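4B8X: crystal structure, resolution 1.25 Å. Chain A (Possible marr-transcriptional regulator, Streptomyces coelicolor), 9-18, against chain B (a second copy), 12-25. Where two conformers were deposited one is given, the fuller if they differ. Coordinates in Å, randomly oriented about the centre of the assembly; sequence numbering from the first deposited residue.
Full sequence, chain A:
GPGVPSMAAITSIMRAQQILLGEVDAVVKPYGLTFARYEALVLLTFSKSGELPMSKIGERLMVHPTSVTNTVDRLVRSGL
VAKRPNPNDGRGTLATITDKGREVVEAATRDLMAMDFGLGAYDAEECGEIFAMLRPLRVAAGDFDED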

ATOM      1  N   ALA A   9     -14.756   2.196  -0.958  1.00 10.51           N
ATOM      2  CA  ALA A   9     -14.042   1.065  -0.359  1.00 10.22           C
ATOM      3  C   ALA A   9     -12.574   1.060  -0.746  1.00  9.83           C
ATOM      4  O   ALA A   9     -11.708   0.875   0.099  1.00  9.70           O
ATOM      5  N   ILE A  10     -12.268   1.226  -2.031  1.00  9.63           N
ATOM      6  CA  ILE A  10     -10.866   1.201  -2.426  1.00  9.75           C
ATOM      7  C   ILE A  10     -10.095   2.352  -1.784  1.00  9.69           C
ATOM      8  O   ILE A  10      -8.978   2.170  -1.337  1.00 10.43           O
ATOM      9  N   THR A  11     -10.689   3.539  -1.745  1.00 10.59           N
ATOM     10  CA  THR A  11     -10.042   4.673  -1.100  1.00 11.19           C
ATOM     11  C   THR A  11      -9.754   4.362   0.362  1.00 10.14           C
ATOM     12  O   THR A  11      -8.688   4.681   0.906  1.00 11.35           O
ATOM     13  N   SER A  12     -10.736   3.782   1.031  1.00  9.61           N
ATOM     14  CA  SER A  12     -10.564   3.444   2.415  1.00 10.57           C
ATOM     15  C   SER A  12      -9.409   2.465   2.657  1.00 10.00           C
ATOM     16  O   SER A  12      -8.635   2.654   3.597  1.00  9.86           O
ATOM     17  N   ILE A  13      -9.329   1.426   1.824  1.00  9.35           N
ATOM     18  CA  ILE A  13      -8.263   0.437   1.943  1.00  9.85           C
ATOM     19  C   ILE A  13      -6.899   1.075   1.657  1.00 10.22           C
ATOM     20  O   ILE A  13      -5.930   0.816   2.381  1.00 10.52           O
ATOM     21  N   MET A  14      -6.813   1.882   0.602  1.00  9.78           N
ATOM     22  CA  MET A  14      -5.560   2.553   0.213  0.50 10.58           C
ATOM     23  C   MET A  14      -5.086   3.452   1.352  1.00 10.73           C
ATOM     24  O   MET A  14      -3.914   3.452   1.719  1.00 10.99           O
ATOM     25  N   ARG A  15      -6.013   4.235   1.896  1.00  9.33           N
ATOM     26  CA  ARG A  15      -5.668   5.149   2.989  1.00  9.52           C
ATOM     27  C   ARG A  15      -5.273   4.387   4.233  1.00 10.02           C
ATOM     28  O   ARG A  15      -4.301   4.750   4.867  1.00 10.14           O
ATOM     29  N   ALA A  16      -6.033   3.357   4.604  1.00  9.70           N
ATOM     30  CA  ALA A  16      -5.693   2.600   5.794  1.00  9.63           C
ATOM     31  C   ALA A  16      -4.300   2.005   5.662  1.00  9.90           C
ATOM     32  O   ALA A  16      -3.515   2.013   6.619  1.00 10.16           O
ATOM     33  N   GLN A  17      -3.974   1.484   4.491  1.00  9.89           N
ATOM     34  CA  GLN A  17      -2.668   0.886   4.289  1.00  9.70           C
ATOM     35  C   GLN A  17      -1.568   1.940   4.453  1.00 10.39           C
ATOM     36  O   GLN A  17      -0.533   1.660   5.055  1.00 10.69           O
ATOM     37  N   GLN A  18      -1.780   3.138   3.906  1.00 10.29           N
ATOM     38  CA  GLN A  18      -0.808   4.221   3.996  0.50 10.91           C
ATOM     39  C   GLN A  18      -0.586   4.651   5.429  1.00 10.47           C
ATOM     40  O   GLN A  18       0.531   4.860   5.862  1.00 11.73           O
TER
ATOM     41  N   SER B  12      -4.492  -8.213   6.727  1.00 11.42           N
ATOM     42  CA  SER B  12      -5.631  -8.151   5.840  0.50 10.60           C
ATOM     43  C   SER B  12      -5.674  -6.865   5.022  1.00  9.91           C
ATOM     44  O   SER B  12      -5.972  -6.890   3.823  1.00 11.09           O
ATOM     45  N   ILE B  13      -5.407  -5.734   5.690  1.00 10.32           N
ATOM     46  CA  ILE B  13      -5.406  -4.432   5.013  1.00 10.16           C
ATOM     47  C   ILE B  13      -4.275  -4.376   3.992  1.00 10.40           C
ATOM     48  O   ILE B  13      -4.475  -3.909   2.866  1.00 11.24           O
ATOM     49  N   MET B  14      -3.081  -4.846   4.387  1.00 11.02           N
ATOM     50  CA  MET B  14      -1.915  -4.857   3.507  0.50 11.35           C
ATOM     51  C   MET B  14      -2.188  -5.694   2.260  1.00 11.50           C
ATOM     52  O   MET B  14      -1.894  -5.278   1.124  1.00 11.56           O
ATOM     53  N   ARG B  15      -2.728  -6.890   2.477  1.00 10.86           N
ATOM     54  CA  ARG B  15      -3.040  -7.764   1.341  1.00 10.65           C
ATOM     55  C   ARG B  15      -4.108  -7.165   0.451  1.00 10.86           C
ATOM     56  O   ARG B  15      -3.989  -7.226  -0.781  1.00 11.16           O
ATOM     57  N   ALA B  16      -5.184  -6.635   1.043  1.00 10.95           N
ATOM     58  CA  ALA B  16      -6.229  -6.052   0.226  1.00 10.22           C
ATOM     59  C   ALA B  16      -5.682  -4.920  -0.635  1.00  9.94           C
ATOM     60  O   ALA B  16      -6.064  -4.796  -1.791  1.00 10.77           O
ATOM     61  N   GLN B  17      -4.829  -4.085  -0.060  1.00  9.79           N
ATOM     62  CA  GLN B  17      -4.250  -2.990  -0.828  1.00 10.42           C
ATOM     63  C   GLN B  17      -3.393  -3.520  -1.986  1.00 11.19           C
ATOM     64  O   GLN B  17      -3.494  -3.003  -3.109  1.00 11.55           O
ATOM     65  N   GLN B  18      -2.616  -4.570  -1.736  1.00 11.59           N
ATOM     66  CA  GLN B  18      -1.778  -5.133  -2.813  1.00 11.68           C
ATOM     67  C   GLN B  18      -2.634  -5.734  -3.934  1.00 11.56           C
ATOM     68  O   GLN B  18      -2.346  -5.553  -5.115  1.00 13.12           O
ATOM     69  N   ILE B  19      -3.701  -6.443  -3.558  1.00 11.30           N
ATOM     70  CA  ILE B  19      -4.587  -7.089  -4.520  1.00 11.24           C
ATOM     71  C   ILE B  19      -5.241  -6.031  -5.388  1.00 11.85           C
ATOM     72  O   ILE B  19      -5.220  -6.104  -6.621  1.00 13.04           O
ATOM     73  N   LEU B  20      -5.852  -5.037  -4.751  1.00 11.23           N
ATOM     74  CA  LEU B  20      -6.585  -4.019  -5.495  1.00 11.45           C
ATOM     75  C   LEU B  20      -5.640  -3.142  -6.292  1.00 12.29           C
ATOM     76  O   LEU B  20      -5.944  -2.794  -7.419  1.00 12.56           O
ATOM     77  N   LEU B  21      -4.505  -2.753  -5.729  1.00 11.82           N
ATOM     78  CA  LEU B  21      -3.562  -1.935  -6.477  1.00 13.02           C
ATOM     79  C   LEU B  21      -3.132  -2.638  -7.757  1.00 12.71           C
ATOM     80  O   LEU B  21      -3.022  -2.009  -8.813  1.00 14.66           O
ATOM     81  N   GLY B  22      -2.851  -3.933  -7.672  1.00 13.86           N
ATOM     82  CA  GLY B  22      -2.478  -4.713  -8.862  1.00 16.45           C
ATOM     83  C   GLY B  22      -3.522  -4.569  -9.949  1.00 15.15           C
ATOM     84  O   GLY B  22      -3.192  -4.338 -11.125  1.00 17.84           O
ATOM     85  N   GLU B  23      -4.794  -4.696  -9.574  1.00 13.54           N
ATOM     86  CA  GLU B  23      -5.864  -4.641 -10.554  1.00 14.30           C
ATOM     87  C   GLU B  23      -6.027  -3.249 -11.147  1.00 14.40           C
ATOM     88  O   GLU B  23      -6.104  -3.100 -12.368  1.00 15.16           O
ATOM     89  N   VAL B  24      -6.067  -2.224 -10.304  1.00 12.64           N
ATOM     90  CA  VAL B  24      -6.308  -0.872 -10.834  1.00 12.25           C
ATOM     91  C   VAL B  24      -5.103  -0.307 -11.576  1.00 12.94           C
ATOM     92  O   VAL B  24      -5.277   0.437 -12.545  1.00 14.01           O
ATOM     93  N   ASP B  25      -3.882  -0.644 -11.140  1.00 14.57           N
ATOM     94  CA  ASP B  25      -2.707  -0.209 -11.895  1.00 15.24           C
ATOM     95  C   ASP B  25      -2.756  -0.771 -13.321  1.00 15.61           C
ATOM     96  O   ASP B  25      -2.386  -0.082 -14.254  1.00 15.89           O
TER

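Two helices from identical chains cross here at -124°, their axes 8.9 Å apart at closest approach, and no direct hydrogen bond joins them. Side-chain packing makes the direct contact, and waters bridge the polar groups. The three residues of chain A that cover most surface, Gln17(A), Ile13(A) and Met14(A), set the rules.

The first rule is pairing of like with like at the crossing. Gln17(A) and Gln17(B) both point toward the opposing helix with chi1 t and chi2 near -90°, between wells. Their amide planes lie nearly parallel, face over face, with CD of Gln17(A) 3.7 Å from CD of Gln17(B). They do not hydrogen bond to each other; each OE1 accepts from a water, and each NE2 gives a weak bond to the water on the other OE1. Water 1 donates to OE1 of Gln17(A), its oxygen 2.8 Å from that OE1, and to the backbone O of Met14(A) at 2.9 Å, accepts from NE2 of Gln18(A) at 2.8 Å, and takes a weak bond from NE2 of Gln17(B) at 3.1 Å. Water 2 repeats most of the pattern, without a glutamine 18 partner, donating to Gln17(B) OE1 at 2.7 Å and Met14(B) O at 2.8 Å, with a weak bond from Gln17(A) NE2 at 3.2 Å. Here glutamines sit at a tight crossing with a water at OE1 and another, weakly held, at NE2, each water linking both chains.

The second rule is a knob. Ile13(A), m,t, sits among Ile13(B), Ala16(B), Gln17(B) and Leu20(B). Its CG2 comes 3.6 Å from the backbone N of Gln17(B) and 4.0 Å from CB of Ala16(B), while its CD1 reaches CD1 of Leu20(B) at 3.7 Å. The reciprocal contact, Ala16(A) CB to Ile13(B) CG2, is also 4.0 Å.

Met14(A) shows the use of a flexible chain. Its CA-to-CB bond points sideways, but m,m,t torsions bring the end back: SD packs 3.8 Å from CG of Gln17(B), and CE lies 3.7 Å from the backbone N of Leu21(B), against the CB atoms of Leu20(B) and Leu21(B). Met14(B) mirrors part of this, its SD 3.8 Å from CG of Gln17(A).

Toward the start of the chain A stretch, Ile10(A) extends t,t, its CG1 4.0 Å from CD1 of Leu20(B) and its CD1 3.7 Å from CG1 of Val24(B). The arginines stay out of the contact: NH1 of Arg15(A) donates to OE1 of Gln18(A) at 2.9 Å, and chain B has the same bond.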

ATOM      1  CB  ALA A   9     -14.737  -0.233  -0.725  1.00 10.92           C
ATOM      2  CB  ILE A  10     -10.659   1.114  -3.964  1.00 10.12           C
ATOM      3  CG1 ILE A  10      -9.185   0.793  -4.255  1.00 11.21           C
ATOM      4  CG2 ILE A  10     -11.092   2.392  -4.684  1.00 11.66           C
ATOM      5  CD1 ILE A  10      -8.865   0.483  -5.694  1.00 12.46           C
ATOM      6  CB  THR A  11     -10.878   5.969  -1.247  1.00 13.42           C
ATOM      7  OG1 THR A  11     -11.019   6.255  -2.637  1.00 15.78           O
ATOM      8  CG2 THR A  11     -10.205   7.137  -0.517  1.00 16.77           C
ATOM      9  CB  SER A  12     -11.848   2.816   2.991  1.00 13.41           C
ATOM     10  OG  SER A  12     -12.947   3.686   2.923  1.00 16.51           O
ATOM     11  CB  ILE A  13      -8.556  -0.761   1.003  1.00  9.28           C
ATOM     12  CG1 ILE A  13      -9.726  -1.591   1.543  1.00 10.23           C
ATOM     13  CG2 ILE A  13      -7.303  -1.608   0.853  1.00 11.96           C
ATOM     14  CD1 ILE A  13     -10.367  -2.504   0.528  1.00 11.55           C
ATOM     15  CB  MET A  14      -5.752   3.399  -1.082  0.50 10.69           C
ATOM     16  CG  MET A  14      -6.001   2.613  -2.368  0.50 10.13           C
ATOM     17  SD  MET A  14      -4.597   1.606  -2.890  0.50 13.66           S
ATOM     18  CE  MET A  14      -5.374   0.482  -4.056  0.50 17.35           C
ATOM     19  CB  ARG A  15      -6.794   6.157   3.278  1.00 10.69           C
ATOM     20  CG  ARG A  15      -6.909   7.270   2.242  1.00 11.78           C
ATOM     21  CD  ARG A  15      -5.697   8.178   2.241  1.00 13.08           C
ATOM     22  NE  ARG A  15      -5.540   8.807   3.538  1.00 13.58           N
ATOM     23  CZ  ARG A  15      -4.402   8.949   4.209  1.00 13.27           C
ATOM     24  NH1 ARG A  15      -3.257   8.498   3.717  1.00 14.66           N
ATOM     25  NH2 ARG A  15      -4.409   9.535   5.396  1.00 13.99           N
ATOM     26  CB  ALA A  16      -6.727   1.509   6.050  1.00 10.56           C
ATOM     27  CB  GLN A  17      -2.607   0.211   2.920  1.00 10.51           C
ATOM     28  CG  GLN A  17      -1.304  -0.534   2.687  1.00 12.17           C
ATOM     29  CD  GLN A  17      -0.214   0.256   2.001  1.00 15.70           C
ATOM     30  OE1 GLN A  17      -0.401   1.370   1.581  1.00 16.76           O
ATOM     31  NE2 GLN A  17       0.957  -0.357   1.891  1.00 19.89           N
ATOM     32  CB  GLN A  18      -1.274   5.415   3.167  0.50 11.79           C
ATOM     33  CG  GLN A  18      -1.111   5.192   1.678  0.50 16.24           C
ATOM     34  CD  GLN A  18      -2.127   5.944   0.849  0.50 19.05           C
ATOM     35  OE1 GLN A  18      -2.648   6.978   1.276  0.50 18.31           O
ATOM     36  NE2 GLN A  18      -2.437   5.412  -0.341  0.50 21.30           N
TER
ATOM     37  CB  SER B  12      -6.924  -8.274   6.626  0.50 11.57           C
ATOM     38  OG  SER B  12      -7.011  -9.562   7.183  0.50 16.69           O
ATOM     39  CB  ILE B  13      -5.308  -3.281   6.029  1.00 10.55           C
ATOM     40  CG1 ILE B  13      -6.612  -3.169   6.821  1.00 10.92           C
ATOM     41  CG2 ILE B  13      -4.920  -1.965   5.355  1.00 11.39           C
ATOM     42  CD1 ILE B  13      -6.480  -2.363   8.088  1.00 11.87           C
ATOM     43  CB  MET B  14      -0.677  -5.404   4.243  0.50 11.64           C
ATOM     44  CG  MET B  14      -0.132  -4.512   5.364  0.50 11.59           C
ATOM     45  SD  MET B  14       0.667  -3.004   4.784  0.50 15.45           S
ATOM     46  CE  MET B  14       0.704  -1.993   6.270  0.50 15.33           C
ATOM     47  CB  ARG B  15      -3.454  -9.164   1.812  1.00 12.49           C
ATOM     48  CG  ARG B  15      -2.301 -10.028   2.312  1.00 12.81           C
ATOM     49  CD  ARG B  15      -1.347 -10.387   1.196  1.00 14.65           C
ATOM     50  NE  ARG B  15      -2.031 -11.119   0.129  1.00 14.03           N
ATOM     51  CZ  ARG B  15      -1.897 -10.916  -1.182  1.00 14.01           C
ATOM     52  NH1 ARG B  15      -1.138  -9.949  -1.663  1.00 15.43           N
ATOM     53  NH2 ARG B  15      -2.567 -11.666  -2.031  1.00 15.64           N
ATOM     54  CB  ALA B  16      -7.388  -5.572   1.100  1.00 11.18           C
ATOM     55  CB  GLN B  17      -3.444  -2.099   0.104  1.00 11.47           C
ATOM     56  CG  GLN B  17      -2.907  -0.865  -0.594  1.00 12.17           C
ATOM     57  CD  GLN B  17      -1.514  -0.986  -1.185  1.00 14.56           C
ATOM     58  OE1 GLN B  17      -0.850  -1.991  -1.048  1.00 17.91           O
ATOM     59  NE2 GLN B  17      -1.050   0.093  -1.804  1.00 18.69           N
ATOM     60  CB  GLN B  18      -0.901  -6.244  -2.267  1.00 14.11           C
ATOM     61  CG  GLN B  18       0.338  -5.842  -1.496  1.00 17.92           C
ATOM     62  CD  GLN B  18       1.171  -7.085  -1.104  1.00 21.36           C
ATOM     63  OE1 GLN B  18       0.647  -7.970  -0.428  1.00 21.41           O
ATOM     64  NE2 GLN B  18       2.468  -7.142  -1.505  1.00 26.51           N
ATOM     65  CB  ILE B  19      -5.643  -7.960  -3.792  1.00 11.31           C
ATOM     66  CG1 ILE B  19      -4.975  -9.170  -3.084  1.00 11.97           C
ATOM     67  CG2 ILE B  19      -6.735  -8.446  -4.727  1.00 12.96           C
ATOM     68  CD1 ILE B  19      -5.826  -9.816  -2.020  1.00 13.92           C
ATOM     69  CB  LEU B  20      -7.449  -3.186  -4.550  1.00 11.57           C
ATOM     70  CG  LEU B  20      -8.573  -3.962  -3.878  1.00 11.40           C
ATOM     71  CD1 LEU B  20      -9.335  -2.993  -2.999  1.00 15.40           C
ATOM     72  CD2 LEU B  20      -9.513  -4.638  -4.860  1.00 12.49           C
ATOM     73  CB  LEU B  21      -2.349  -1.579  -5.636  1.00 14.83           C
ATOM     74  CG  LEU B  21      -1.369  -0.598  -6.274  1.00 17.40           C
ATOM     75  CD1 LEU B  21      -2.043   0.737  -6.561  1.00 21.34           C
ATOM     76  CD2 LEU B  21      -0.178  -0.385  -5.360  1.00 21.28           C
ATOM     77  CB  GLU B  23      -7.176  -5.130  -9.938  1.00 16.64           C
ATOM     78  CG  GLU B  23      -7.143  -6.607  -9.507  1.00 17.99           C
ATOM     79  CD  GLU B  23      -6.809  -7.562 -10.636  1.00 26.41           C
ATOM     80  OE1 GLU B  23      -7.411  -7.447 -11.725  1.00 31.76           O
ATOM     81  OE2 GLU B  23      -5.942  -8.438 -10.416  1.00 32.99           O
ATOM     82  CB  VAL B  24      -6.878   0.108  -9.774  1.00 12.07           C
ATOM     83  CG1 VAL B  24      -8.236  -0.388  -9.275  1.00 12.60           C
ATOM     84  CG2 VAL B  24      -5.916   0.339  -8.613  1.00 12.71           C
ATOM     85  CB  ASP B  25      -1.388  -0.629 -11.233  1.00 16.25           C
ATOM     86  CG  ASP B  25      -0.852   0.394 -10.206  1.00 17.56           C
ATOM     87  OD1 ASP B  25      -1.378   1.533 -10.095  1.00 19.76           O
ATOM     88  OD2 ASP B  25       0.138   0.060  -9.511  1.00 21.54           O
TER
HETATM   89  O   HOH W   1      -2.017   2.625  -0.363  1.00 21.40           O
HETATM   90  O   HOH W   2       0.174  -3.370   1.081  1.00 18.54           O